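Local coordinates for putative uncharacterized protein (Mycobacterium abscessus, PDB 3RR6) that is of unknown function but belongs to the fumarylacetoacetate hydrolase family and may act as a metal-binding isomerase or acetylpyruvate hydrolase, at residues Ile32-Ala37 against Gly48-Leu53; Glu114-Gly119 against Ser151-Gln156; Leu121-Gly126 against Leu142-Gly147; Pro128-Pro133 against Val220-Pro225. All coordinates share one frame; numbering follows the deposited sequence.

Interaction 1 of 4, residues Ile32-Ala37 against Gly48-Leu53. With EDO (1,2-ethanediol), chain L.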
loop_
_atom_site.group_PDB
_atom_site.type_symbol
_atom_site.label_atom_id
_atom_site.label_comp_id
_atom_site.label_asym_id
_atom_site.label_seq_id
_atom_site.Cartn_x
_atom_site.Cartn_y
_atom_site.Cartn_z
ATOM N N ILE A 32 20.531 -9.636 1.763
ATOM C CA ILE A 32 21.303 -8.414 1.523
ATOM C C ILE A 32 20.458 -7.339 0.845
ATOM O O ILE A 32 19.459 -7.647 0.197
ATOM C CB ILE A 32 22.564 -8.672 0.658
ATOM C CG1 ILE A 32 22.195 -9.176 -0.743
ATOM C CG2 ILE A 32 23.505 -9.660 1.356
ATOM C CD1 ILE A 32 23.375 -9.238 -1.695
ATOM N N ALA A 33 20.883 -6.089 1.008
ATOM C CA ALA A 33 20.323 -4.946 0.285
ATOM C C ALA A 33 21.405 -4.392 -0.640
ATOM O O ALA A 33 22.460 -3.965 -0.173
ATOM C CB ALA A 33 19.865 -3.875 1.256
ATOM N N ARG A 34 21.138 -4.405 -1.944
ATOM C CA ARG A 34 22.112 -4.007 -2.963
ATOM C C ARG A 34 21.719 -2.642 -3.530
ATOM O O ARG A 34 20.640 -2.497 -4.103
ATOM C CB ARG A 34 22.141 -5.067 -4.065
ATOM C CG ARG A 34 23.184 -4.860 -5.151
ATOM C CD ARG A 34 22.977 -5.850 -6.297
ATOM N NE ARG A 34 23.141 -7.240 -5.870
ATOM C CZ ARG A 34 24.283 -7.927 -5.908
ATOM N NH1 ARG A 34 25.410 -7.374 -6.352
ATOM N NH2 ARG A 34 24.298 -9.189 -5.490
ATOM N N GLU A 35 22.593 -1.645 -3.368
ATOM C CA GLU A 35 22.278 -0.278 -3.763
ATOM C C GLU A 35 22.152 -0.125 -5.279
ATOM O O GLU A 35 23.031 -0.543 -6.038
ATOM C CB GLU A 35 23.333 0.704 -3.231
ATOM C CG GLU A 35 23.032 2.162 -3.549
ATOM C CD GLU A 35 24.103 3.119 -3.062
ATOM O OE1 GLU A 35 25.302 2.833 -3.262
ATOM O OE2 GLU A 35 23.742 4.171 -2.487
ATOM N N ILE A 36 21.063 0.505 -5.701
ATOM C CA ILE A 36 20.793 0.765 -7.105
ATOM C C ILE A 36 21.373 2.124 -7.513
ATOM O O ILE A 36 21.224 3.123 -6.803
ATOM C CB ILE A 36 19.271 0.675 -7.385
ATOM C CG1 ILE A 36 18.838 -0.789 -7.341
ATOM C CG2 ILE A 36 18.894 1.281 -8.726
ATOM C CD1 ILE A 36 17.323 -0.981 -7.295
ATOM N N ALA A 37 22.071 2.134 -8.647
ATOM C CA ALA A 37 22.651 3.348 -9.205
ATOM C C ALA A 37 21.655 4.096 -10.084
ATOM O O ALA A 37 21.341 5.262 -9.822
ATOM C CB ALA A 37 23.920 2.994 -10.014
ATOM N N GLY A 48 27.502 -1.002 -6.575
ATOM C CA GLY A 48 28.494 -1.893 -5.988
ATOM C C GLY A 48 28.422 -1.966 -4.471
ATOM O O GLY A 48 28.937 -2.916 -3.880
ATOM N N ARG A 49 27.801 -0.963 -3.847
ATOM C CA ARG A 49 27.589 -0.966 -2.398
ATOM C C ARG A 49 26.497 -1.962 -2.034
ATOM O O ARG A 49 25.501 -2.090 -2.749
ATOM C CB ARG A 49 27.177 0.419 -1.885
ATOM C CG ARG A 49 28.275 1.474 -1.925
ATOM C CD ARG A 49 28.110 2.512 -0.801
ATOM N NE ARG A 49 26.866 3.276 -0.904
ATOM C CZ ARG A 49 26.550 4.321 -0.137
ATOM N NH1 ARG A 49 25.392 4.948 -0.312
ATOM N NH2 ARG A 49 27.386 4.749 0.806
ATOM N N GLN A 50 26.697 -2.667 -0.927
ATOM C CA GLN A 50 25.659 -3.517 -0.355
ATOM C C GLN A 50 25.821 -3.622 1.156
ATOM O O GLN A 50 26.908 -3.390 1.695
ATOM C CB GLN A 50 25.680 -4.912 -0.981
ATOM C CG GLN A 50 26.954 -5.707 -0.717
ATOM C CD GLN A 50 26.878 -7.115 -1.268
ATOM O OE1 GLN A 50 26.965 -7.326 -2.478
ATOM N NE2 GLN A 50 26.714 -8.087 -0.383
ATOM N N TRP A 51 24.727 -3.976 1.820
ATOM C CA TRP A 51 24.703 -4.187 3.266
ATOM C C TRP A 51 23.905 -5.438 3.606
ATOM O O TRP A 51 22.945 -5.772 2.908
ATOM C CB TRP A 51 24.028 -3.013 3.970
ATOM C CG TRP A 51 24.556 -1.662 3.621
ATOM C CD1 TRP A 51 25.467 -0.931 4.328
ATOM C CD2 TRP A 51 24.191 -0.863 2.491
ATOM N NE1 TRP A 51 25.695 0.273 3.704
ATOM C CE2 TRP A 51 24.927 0.338 2.572
ATOM C CE3 TRP A 51 23.319 -1.051 1.411
ATOM C CZ2 TRP A 51 24.811 1.353 1.618
ATOM C CZ3 TRP A 51 23.200 -0.041 0.467
ATOM C CH2 TRP A 51 23.942 1.145 0.575
ATOM N N PRO A 52 24.270 -6.124 4.702
ATOM C CA PRO A 52 23.356 -7.152 5.201
ATOM C C PRO A 52 22.023 -6.511 5.608
ATOM O O PRO A 52 22.015 -5.429 6.203
ATOM C CB PRO A 52 24.094 -7.722 6.421
ATOM C CG PRO A 52 25.522 -7.377 6.201
ATOM C CD PRO A 52 25.512 -6.060 5.494
ATOM N N LEU A 53 20.915 -7.163 5.268
ATOM C CA LEU A 53 19.580 -6.613 5.528
ATOM C C LEU A 53 19.362 -6.352 7.019
ATOM O O LEU A 53 18.733 -5.362 7.396
ATOM C CB LEU A 53 18.491 -7.551 4.990
ATOM C CG LEU A 53 17.038 -7.058 5.062
ATOM C CD1 LEU A 53 16.836 -5.756 4.291
ATOM C CD2 LEU A 53 16.101 -8.135 4.545
HETATM C C1 EDO L . 18.755 5.683 -6.613
HETATM O O1 EDO L . 18.421 6.428 -5.435
HETATM C C2 EDO L . 17.630 5.760 -7.638
HETATM O O2 EDO L . 18.205 5.891 -8.947
HETATM O O HOH W 1 25.167 -2.165 -5.416
#
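Glu35 stretches out to Arg49: its CG is anti to the backbone N (chi1 -177°) and the chain stays extended beyond it. Arg49 bends at chi3 (-62°), and this presents the NE side of its guanidinium to the carboxylate. The salt bridge is side-on, with two N-H groups on two oxygens. Arg49 NH1 meets Glu35 OE2 at 2.8 Å, on the syn side but tilted out of the carboxylate plane. Arg49 NE reaches Glu35 OE1 at 2.9 Å, from above that plane. Thr47 OG1 is a further partner of OE1. The pair flanks an antiparallel beta pairing of strands 32-36 and 49-52, part of the Rv2993c-like N-terminal region. Ala33 and Trp51 are its hydrogen-bonded pair; Ala33 N to Trp51 O is 2.8 Å and nearly straight. Glu35 N adds a bond to Arg49 O at 3.0 Å. Water 1 links Glu35 O, Arg49 O and Gly48 N. The Trp51 indole lies over one face of the Arg49 guanidinium. Its CZ2 is 3.7 Å above the guanidinium plane, toward the rim, and Trp51 CZ3 is 3.8 Å from Glu35 CB. Asp14 OD2 accepts a hydrogen bond from the indole NE1. Gln50 NE2 rests 3.8 Å from Ile32 CD1.

Interaction 2 of 4, residues Glu114-Gly119 against Ser151-Gln156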
loop_
_atom_site.group_PDB
_atom_site.type_symbol
_atom_site.label_atom_id
_atom_site.label_comp_id
_atom_site.label_asym_id
_atom_site.label_seq_id
_atom_site.Cartn_x
_atom_site.Cartn_y
_atom_site.Cartn_z
ATOM N N GLU A 114 -11.814 7.785 16.921
ATOM C CA GLU A 114 -12.078 6.434 16.424
ATOM C C GLU A 114 -11.280 6.183 15.150
ATOM O O GLU A 114 -11.682 6.632 14.073
ATOM C CB GLU A 114 -13.568 6.265 16.123
ATOM C CG GLU A 114 -13.958 4.860 15.722
ATOM C CD GLU A 114 -15.448 4.689 15.473
ATOM O OE1 GLU A 114 -15.845 3.568 15.076
ATOM O OE2 GLU A 114 -16.225 5.656 15.661
ATOM N N VAL A 115 -10.162 5.472 15.276
ATOM C CA VAL A 115 -9.251 5.263 14.148
ATOM C C VAL A 115 -9.222 3.779 13.792
ATOM O O VAL A 115 -9.066 2.936 14.672
ATOM C CB VAL A 115 -7.832 5.760 14.478
ATOM C CG1 VAL A 115 -6.874 5.486 13.303
ATOM C CG2 VAL A 115 -7.856 7.264 14.788
ATOM N N HIS A 116 -9.399 3.465 12.506
ATOM C CA HIS A 116 -9.478 2.079 12.040
ATOM C C HIS A 116 -8.351 1.700 11.097
ATOM O O HIS A 116 -7.839 2.549 10.361
ATOM C CB HIS A 116 -10.804 1.852 11.317
ATOM C CG HIS A 116 -11.988 1.814 12.224
ATOM N ND1 HIS A 116 -13.206 1.307 11.827
ATOM C CD2 HIS A 116 -12.146 2.207 13.511
ATOM C CE1 HIS A 116 -14.064 1.398 12.830
ATOM N NE2 HIS A 116 -13.447 1.938 13.863
ATOM N N HIS A 117 -7.984 0.420 11.125
ATOM C CA HIS A 117 -7.072 -0.176 10.150
ATOM C C HIS A 117 -7.819 -0.618 8.899
ATOM O O HIS A 117 -8.964 -1.072 8.974
ATOM C CB HIS A 117 -6.351 -1.409 10.743
ATOM C CG HIS A 117 -7.276 -2.478 11.263
ATOM N ND1 HIS A 117 -7.960 -3.350 10.440
ATOM C CD2 HIS A 117 -7.621 -2.814 12.529
ATOM C CE1 HIS A 117 -8.692 -4.168 11.178
ATOM N NE2 HIS A 117 -8.503 -3.867 12.450
ATOM N N GLU A 118 -7.128 -0.562 7.764
ATOM C CA GLU A 118 -7.658 -1.042 6.481
ATOM C C GLU A 118 -6.502 -1.616 5.664
ATOM O O GLU A 118 -5.790 -0.889 4.968
ATOM C CB GLU A 118 -8.370 0.091 5.717
ATOM C CG GLU A 118 -9.573 0.661 6.488
ATOM C CD GLU A 118 -10.399 1.685 5.745
ATOM O OE1 GLU A 118 -10.149 1.940 4.561
ATOM O OE2 GLU A 118 -11.316 2.257 6.392
ATOM N N GLY A 119 -6.288 -2.926 5.770
ATOM C CA GLY A 119 -5.174 -3.555 5.058
ATOM C C GLY A 119 -5.468 -3.647 3.577
ATOM O O GLY A 119 -6.572 -4.021 3.199
ATOM N N SER A 151 -7.731 5.317 8.945
ATOM C CA SER A 151 -8.866 6.223 8.770
ATOM C C SER A 151 -9.491 6.629 10.103
ATOM O O SER A 151 -9.867 5.758 10.897
ATOM C CB SER A 151 -9.953 5.530 7.931
ATOM O OG SER A 151 -9.438 5.047 6.693
ATOM N N ALA A 152 -9.640 7.930 10.327
ATOM C CA ALA A 152 -10.382 8.448 11.480
ATOM C C ALA A 152 -11.871 8.500 11.153
ATOM O O ALA A 152 -12.358 9.430 10.496
ATOM C CB ALA A 152 -9.857 9.833 11.892
ATOM N N ARG A 153 -12.591 7.471 11.595
ATOM C CA ARG A 153 -14.009 7.325 11.255
ATOM C C ARG A 153 -14.842 8.509 11.754
ATOM O O ARG A 153 -15.814 8.903 11.106
ATOM C CB ARG A 153 -14.577 6.013 11.824
ATOM C CG ARG A 153 -13.821 4.734 11.482
ATOM C CD ARG A 153 -13.626 4.488 9.989
ATOM N NE ARG A 153 -14.882 4.306 9.257
ATOM C CZ ARG A 153 -15.427 3.131 8.928
ATOM N NH1 ARG A 153 -14.851 1.981 9.264
ATOM N NH2 ARG A 153 -16.575 3.107 8.253
ATOM N N ASP A 154 -14.477 9.073 12.903
ATOM C CA ASP A 154 -15.197 10.233 13.427
ATOM C C ASP A 154 -15.062 11.439 12.504
ATOM O O ASP A 154 -15.987 12.236 12.365
ATOM C CB ASP A 154 -14.795 10.582 14.872
ATOM C CG ASP A 154 -13.295 10.665 15.092
ATOM O OD1 ASP A 154 -12.558 9.752 14.659
ATOM O OD2 ASP A 154 -12.855 11.633 15.760
ATOM N N HIS A 155 -13.919 11.559 11.840
ATOM C CA HIS A 155 -13.729 12.656 10.899
ATOM C C HIS A 155 -14.517 12.453 9.615
ATOM O O HIS A 155 -15.004 13.424 9.045
ATOM C CB HIS A 155 -12.244 12.866 10.606
ATOM C CG HIS A 155 -11.472 13.300 11.806
ATOM N ND1 HIS A 155 -10.100 13.445 11.802
ATOM C CD2 HIS A 155 -11.885 13.610 13.059
ATOM C CE1 HIS A 155 -9.701 13.819 13.006
ATOM N NE2 HIS A 155 -10.768 13.936 13.786
ATOM N N GLN A 156 -14.660 11.207 9.176
ATOM C CA GLN A 156 -15.500 10.889 8.015
ATOM C C GLN A 156 -16.949 11.312 8.296
ATOM O O GLN A 156 -17.611 11.904 7.444
ATOM C CB GLN A 156 -15.444 9.394 7.678
ATOM C CG GLN A 156 -14.074 8.893 7.230
ATOM C CD GLN A 156 -14.043 7.424 6.812
ATOM O OE1 GLN A 156 -13.605 6.572 7.571
ATOM N NE2 GLN A 156 -14.499 7.134 5.595
#
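Arg153 CG sits over one face of the His116 ring, 3.4 Å from its centroid and only 6° off the normal. This is a CH-pi contact made by the aliphatic part of the arginine. The guanidinium itself does not stack, since its plane stands 82° from the ring. Bends at chi2 and chi3 fold the chain back, and His116 ND1 lies at the guanidinium edge, 3.1 Å from Arg153 NH1. The other ring nitrogen, NE2, makes a weak bond to Glu114 OE1. Glu114 CD is 4.0 Å from Arg153 CB, and the carboxylate forms a salt bridge with Arg157.

In the backbone, strand 115-125 pairs antiparallel with the end of strand 141-152, just where helix 153-159 starts, in the fumarylacetoacetate hydrolase C-terminal region. His116 N bonds to Ser151 O at 2.8 Å. One step on, Ala152 is the N-cap residue, and Arg153 N reaches back to Glu114 O at 2.8 Å. Asp154 OD1 is met by Glu114 N at 3.1 Å, from above the carboxylate plane. Thus the residue just before the strand gives an acceptor to a helix-start N-H. In return Asp154 accepts the N-H groups of Thr113 and Glu114, a setting likely to favour its negative charge.

Interaction 3 of 4, residues Leu121-Gly126 against Leu142-Gly147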
loop_
_atom_site.group_PDB
_atom_site.type_symbol
_atom_site.label_atom_id
_atom_site.label_comp_id
_atom_site.label_asym_id
_atom_site.label_seq_id
_atom_site.Cartn_x
_atom_site.Cartn_y
_atom_site.Cartn_z
ATOM N N LEU A 121 -3.745 -4.272 -0.684
ATOM C CA LEU A 121 -2.733 -4.429 -1.730
ATOM C C LEU A 121 -2.493 -3.077 -2.390
ATOM O O LEU A 121 -3.448 -2.389 -2.770
ATOM C CB LEU A 121 -3.202 -5.436 -2.784
ATOM C CG LEU A 121 -2.277 -5.612 -3.990
ATOM C CD1 LEU A 121 -1.016 -6.364 -3.587
ATOM C CD2 LEU A 121 -2.999 -6.345 -5.134
ATOM N N ALA A 122 -1.219 -2.701 -2.527
ATOM C CA ALA A 122 -0.829 -1.430 -3.133
ATOM C C ALA A 122 -0.164 -1.632 -4.484
ATOM O O ALA A 122 0.806 -2.371 -4.596
ATOM C CB ALA A 122 0.133 -0.672 -2.192
ATOM N N ILE A 123 -0.689 -0.959 -5.502
ATOM C CA ILE A 123 -0.075 -0.900 -6.832
ATOM C C ILE A 123 0.931 0.246 -6.841
ATOM O O ILE A 123 0.618 1.350 -6.391
ATOM C CB ILE A 123 -1.140 -0.569 -7.889
ATOM C CG1 ILE A 123 -2.246 -1.620 -7.939
ATOM C CG2 ILE A 123 -0.514 -0.402 -9.290
ATOM C CD1 ILE A 123 -3.496 -1.106 -8.648
ATOM N N VAL A 124 2.131 0.004 -7.358
ATOM C CA VAL A 124 3.105 1.069 -7.565
ATOM C C VAL A 124 3.310 1.263 -9.066
ATOM O O VAL A 124 3.715 0.332 -9.779
ATOM C CB VAL A 124 4.453 0.801 -6.868
ATOM C CG1 VAL A 124 5.387 2.014 -7.050
ATOM C CG2 VAL A 124 4.243 0.474 -5.366
ATOM N N ILE A 125 3.028 2.476 -9.540
ATOM C CA ILE A 125 3.148 2.835 -10.962
ATOM C C ILE A 125 4.616 3.010 -11.348
ATOM O O ILE A 125 5.422 3.525 -10.567
ATOM C CB ILE A 125 2.341 4.133 -11.244
ATOM C CG1 ILE A 125 0.853 3.901 -10.944
ATOM C CG2 ILE A 125 2.578 4.677 -12.654
ATOM C CD1 ILE A 125 0.145 2.903 -11.845
ATOM N N GLY A 126 4.973 2.526 -12.538
ATOM C CA GLY A 126 6.357 2.566 -13.005
ATOM C C GLY A 126 6.650 3.432 -14.222
ATOM O O GLY A 126 7.814 3.602 -14.572
ATOM N N LEU A 142 5.181 -0.888 -11.832
ATOM C CA LEU A 142 6.472 -1.346 -11.313
ATOM C C LEU A 142 6.331 -2.669 -10.563
ATOM O O LEU A 142 7.065 -3.637 -10.821
ATOM C CB LEU A 142 7.077 -0.280 -10.395
ATOM C CG LEU A 142 8.376 -0.654 -9.689
ATOM C CD1 LEU A 142 9.476 -0.905 -10.714
ATOM C CD2 LEU A 142 8.803 0.441 -8.704
ATOM N N GLY A 143 5.393 -2.701 -9.627
ATOM C CA GLY A 143 5.144 -3.881 -8.823
ATOM C C GLY A 143 4.156 -3.583 -7.718
ATOM O O GLY A 143 3.422 -2.590 -7.782
ATOM N N TYR A 144 4.150 -4.449 -6.710
ATOM C CA TYR A 144 3.116 -4.428 -5.667
ATOM C C TYR A 144 3.753 -4.393 -4.300
ATOM O O TYR A 144 4.799 -4.995 -4.075
ATOM C CB TYR A 144 2.194 -5.650 -5.779
ATOM C CG TYR A 144 1.532 -5.710 -7.125
ATOM C CD1 TYR A 144 0.366 -5.004 -7.376
ATOM C CD2 TYR A 144 2.125 -6.389 -8.176
ATOM C CE1 TYR A 144 -0.219 -5.010 -8.622
ATOM C CE2 TYR A 144 1.545 -6.390 -9.440
ATOM C CZ TYR A 144 0.386 -5.697 -9.654
ATOM O OH TYR A 144 -0.185 -5.695 -10.907
ATOM N N THR A 145 3.112 -3.666 -3.400
ATOM C CA THR A 145 3.524 -3.640 -1.998
ATOM C C THR A 145 2.272 -3.699 -1.119
ATOM O O THR A 145 1.175 -4.008 -1.609
ATOM C CB THR A 145 4.473 -2.434 -1.706
ATOM O OG1 THR A 145 5.111 -2.614 -0.429
ATOM C CG2 THR A 145 3.757 -1.084 -1.734
ATOM N N ILE A 146 2.438 -3.450 0.176
ATOM C CA ILE A 146 1.328 -3.503 1.126
ATOM C C ILE A 146 1.073 -2.092 1.642
ATOM O O ILE A 146 2.008 -1.304 1.802
ATOM C CB ILE A 146 1.632 -4.442 2.309
ATOM C CG1 ILE A 146 2.226 -5.752 1.809
ATOM C CG2 ILE A 146 0.355 -4.689 3.148
ATOM C CD1 ILE A 146 2.622 -6.718 2.912
ATOM N N GLY A 147 -0.193 -1.771 1.872
ATOM C CA GLY A 147 -0.576 -0.509 2.490
ATOM C C GLY A 147 -1.573 -0.710 3.613
ATOM O O GLY A 147 -2.183 -1.770 3.740
#
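Leu142 and Gly143 both face Val124, and their two N-H groups converge on one carbonyl oxygen. This is a classic beta bulge in the antiparallel pairing of strands 115-125 and 141-152, within the fumarylacetoacetate hydrolase C-terminal region. The grip is uneven. Leu142 N reaches Val124 O at 2.8 Å, whereas Gly143 N stands 3.5 Å from the same Val124 O and its bond is weak. Val124 N closes the bulge with a bond to Gly143 O at 2.9 Å. Next along, Ala122 and Thr145 exchange two bonds. Residues 121-125 and 142-147 run 138° apart, well short of strictly antiparallel.

Ile123 and Tyr144 share one face and lie side by side, Ile123 CG1 4.0 Å from Tyr144 CE1. Leu121 crosses to the same tyrosine, with Leu121 CD1 4.0 Å from Tyr144 CB. A bound ethanediol lies beside the Tyr144 side chain, about 3 Å away. The face with Ala122, Val124 and Thr145 packs on Leu174 and Ile178 of strand 172-179. Thr145 has OG1 anti to the backbone N (chi1 -166°), and OG1 bonds to Trp177 O. The same rotation sets the methyl between its neighbours: Thr145 CG2 is 3.7 Å from Ala122 CB and 4.0 Å from Val124 CG2.

Interaction 4 of 4, residues Pro128-Pro133 against Val220-Pro225. With EDO (1,2-ethanediol), chain I.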
loop_
_atom_site.group_PDB
_atom_site.type_symbol
_atom_site.label_atom_id
_atom_site.label_comp_id
_atom_site.label_asym_id
_atom_site.label_seq_id
_atom_site.Cartn_x
_atom_site.Cartn_y
_atom_site.Cartn_z
ATOM N N PRO A 128 5.107 7.114 -16.553
ATOM C CA PRO A 128 4.094 8.151 -16.669
ATOM C C PRO A 128 3.008 7.693 -17.634
ATOM O O PRO A 128 3.315 7.179 -18.712
ATOM C CB PRO A 128 4.864 9.356 -17.227
ATOM C CG PRO A 128 6.068 8.833 -17.791
ATOM C CD PRO A 128 6.369 7.495 -17.207
ATOM N N CYS A 129 1.745 7.847 -17.244
ATOM C CA CYS A 129 0.662 7.290 -18.041
ATOM C C CYS A 129 -0.674 7.967 -17.799
ATOM O O CYS A 129 -0.887 8.597 -16.775
ATOM C CB CYS A 129 0.542 5.773 -17.824
ATOM S SG CYS A 129 0.216 5.238 -16.130
ATOM N N LYS A 130 -1.549 7.838 -18.791
ATOM C CA LYS A 130 -2.869 8.460 -18.823
ATOM C C LYS A 130 -3.735 7.650 -19.787
ATOM O O LYS A 130 -3.242 7.178 -20.817
ATOM C CB LYS A 130 -2.754 9.904 -19.305
ATOM C CG LYS A 130 -4.060 10.695 -19.343
ATOM C CD LYS A 130 -4.527 11.089 -17.956
ATOM C CE LYS A 130 -5.936 11.653 -17.990
ATOM N NZ LYS A 130 -6.009 12.941 -18.708
ATOM N N ASP A 131 -5.016 7.487 -19.467
ATOM C CA ASP A 131 -5.953 6.770 -20.351
ATOM C C ASP A 131 -5.462 5.365 -20.696
ATOM O O ASP A 131 -5.507 4.935 -21.869
ATOM C CB ASP A 131 -6.208 7.567 -21.641
ATOM C CG ASP A 131 -6.855 8.902 -21.390
ATOM O OD1 ASP A 131 -7.689 9.001 -20.473
ATOM O OD2 ASP A 131 -6.546 9.861 -22.138
ATOM N N VAL A 132 -4.998 4.644 -19.683
ATOM C CA VAL A 132 -4.483 3.289 -19.866
ATOM C C VAL A 132 -5.649 2.309 -19.906
ATOM O O VAL A 132 -6.436 2.256 -18.969
ATOM C CB VAL A 132 -3.539 2.894 -18.703
ATOM C CG1 VAL A 132 -2.962 1.491 -18.909
ATOM C CG2 VAL A 132 -2.407 3.902 -18.547
ATOM N N PRO A 133 -5.775 1.509 -20.985
ATOM C CA PRO A 133 -6.768 0.435 -20.946
ATOM C C PRO A 133 -6.343 -0.667 -19.974
ATOM O O PRO A 133 -5.147 -0.875 -19.764
ATOM C CB PRO A 133 -6.791 -0.089 -22.387
ATOM C CG PRO A 133 -5.489 0.311 -22.961
ATOM C CD PRO A 133 -4.982 1.503 -22.221
ATOM N N VAL A 220 -9.006 9.500 -15.186
ATOM C CA VAL A 220 -9.198 10.759 -14.448
ATOM C C VAL A 220 -7.937 11.606 -14.454
ATOM O O VAL A 220 -7.969 12.759 -14.869
ATOM C CB VAL A 220 -9.596 10.496 -12.984
ATOM C CG1 VAL A 220 -9.839 11.810 -12.242
ATOM C CG2 VAL A 220 -10.848 9.647 -12.909
ATOM N N MET A 221 -6.825 11.027 -14.001
ATOM C CA MET A 221 -5.612 11.796 -13.709
ATOM C C MET A 221 -4.374 11.106 -14.253
ATOM O O MET A 221 -4.276 9.870 -14.247
ATOM C CB MET A 221 -5.459 12.009 -12.198
ATOM C CG MET A 221 -5.398 10.737 -11.378
ATOM S SD MET A 221 -5.514 11.053 -9.598
ATOM C CE MET A 221 -7.264 11.441 -9.441
ATOM N N THR A 222 -3.424 11.914 -14.702
ATOM C CA THR A 222 -2.103 11.414 -15.053
ATOM C C THR A 222 -1.449 10.771 -13.826
ATOM O O THR A 222 -1.510 11.300 -12.709
ATOM C CB THR A 222 -1.217 12.541 -15.591
ATOM O OG1 THR A 222 -1.711 12.974 -16.864
ATOM C CG2 THR A 222 0.229 12.078 -15.753
ATOM N N LEU A 223 -0.839 9.606 -14.047
ATOM C CA LEU A 223 -0.095 8.896 -13.014
ATOM C C LEU A 223 1.395 9.007 -13.334
ATOM O O LEU A 223 1.797 8.972 -14.500
ATOM C CB LEU A 223 -0.521 7.438 -12.953
ATOM C CG LEU A 223 -1.966 7.207 -12.490
ATOM C CD1 LEU A 223 -2.391 5.763 -12.716
ATOM C CD2 LEU A 223 -2.119 7.606 -11.020
ATOM N N LEU A 224 2.200 9.178 -12.296
ATOM C CA LEU A 224 3.647 9.356 -12.441
ATOM C C LEU A 224 4.369 8.147 -11.840
ATOM O O LEU A 224 3.837 7.495 -10.948
ATOM C CB LEU A 224 4.071 10.638 -11.729
ATOM C CG LEU A 224 3.385 11.907 -12.253
ATOM C CD1 LEU A 224 3.708 13.116 -11.379
ATOM C CD2 LEU A 224 3.747 12.152 -13.721
ATOM N N PRO A 225 5.587 7.847 -12.320
ATOM C CA PRO A 225 6.347 6.767 -11.699
ATOM C C PRO A 225 6.508 7.006 -10.214
ATOM O O PRO A 225 6.885 8.107 -9.788
ATOM C CB PRO A 225 7.700 6.823 -12.419
ATOM C CG PRO A 225 7.399 7.453 -13.715
ATOM C CD PRO A 225 6.328 8.463 -13.430
HETATM C C1 EDO I . -0.015 6.197 -21.449
HETATM O O1 EDO I . -0.319 7.600 -21.472
HETATM C C2 EDO I . -1.259 5.319 -21.403
HETATM O O2 EDO I . -2.123 5.455 -22.555
HETATM O O HOH W 2 -8.295 13.950 -17.523
#
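Cys129 and Leu223 hold the two loops together by a pair of backbone hydrogen bonds. Cys129 N donates to Leu223 O at 3.0 Å, and Leu223 N returns to Cys129 O at 2.9 Å. They form one isolated antiparallel bridge, with no regular strand on either side. Cys129 SG lies against Leu223 CB at 3.9 Å. At one end of the bridge Pro128 CD lies 3.6 Å from Pro225 CG. At the other end Lys130 crosses Thr222 at about a right angle. Its CG is anti to the backbone N (chi1 -178°). The bend at chi2 lays Lys130 CD by Thr222 OG1 at 3.6 Å, and the bend at chi4 turns the amine to water 2. This water accepts from Lys130 NZ at 2.8 Å and donates to Val220 O at 2.9 Å. An ethanediol, probably from the crystallisation liquor, is modelled beside Lys130, but its placement is doubtful.

The next shell fixes both loops. Leu223 packs on Val217 and Ser218 of helix 210-220, and Ser218 OG bonds to Val132 N, so this helix touches both partners. Asp227 OD2 accepts a hydrogen bond from Leu224 N, while Lys66 NZ donates to Thr222 O. The contact thus joins the loop after strand 115-125 to the loop between helix 210-220 and strand 228-230, at the surface of the fumarylacetoacetate hydrolase C-terminal region. Its direct hydrogen bonds are all backbone to backbone, so the side chains add mainly apolar contact. The lysine charge is linked through water to the Val220 carbonyl, probably a favourable placement.

In the fold
Interaction 1 comes first along the chain and lies apart, in the Rv2993c-like N-terminal region; the other three fall in the fumarylacetoacetate hydrolase C-terminal region. Interactions 2 and 3 share strands 115-125 and 141-152. They grip the two ends of this long pair, with centres about 22 Å apart, and interaction 3 lies within the chain span that interaction 2 closes. Interaction 4 takes up the loop that follows strand 115-125 and ties it to residues 220-225, far later in sequence. It touches interaction 3 through Ile125 against Leu223 and Leu224. Interactions 1 and 2 are about 37 Å apart between centres, on opposite sides of the chain's centre. Interaction 4 thus packs beside the interaction 3 end of the strand pair.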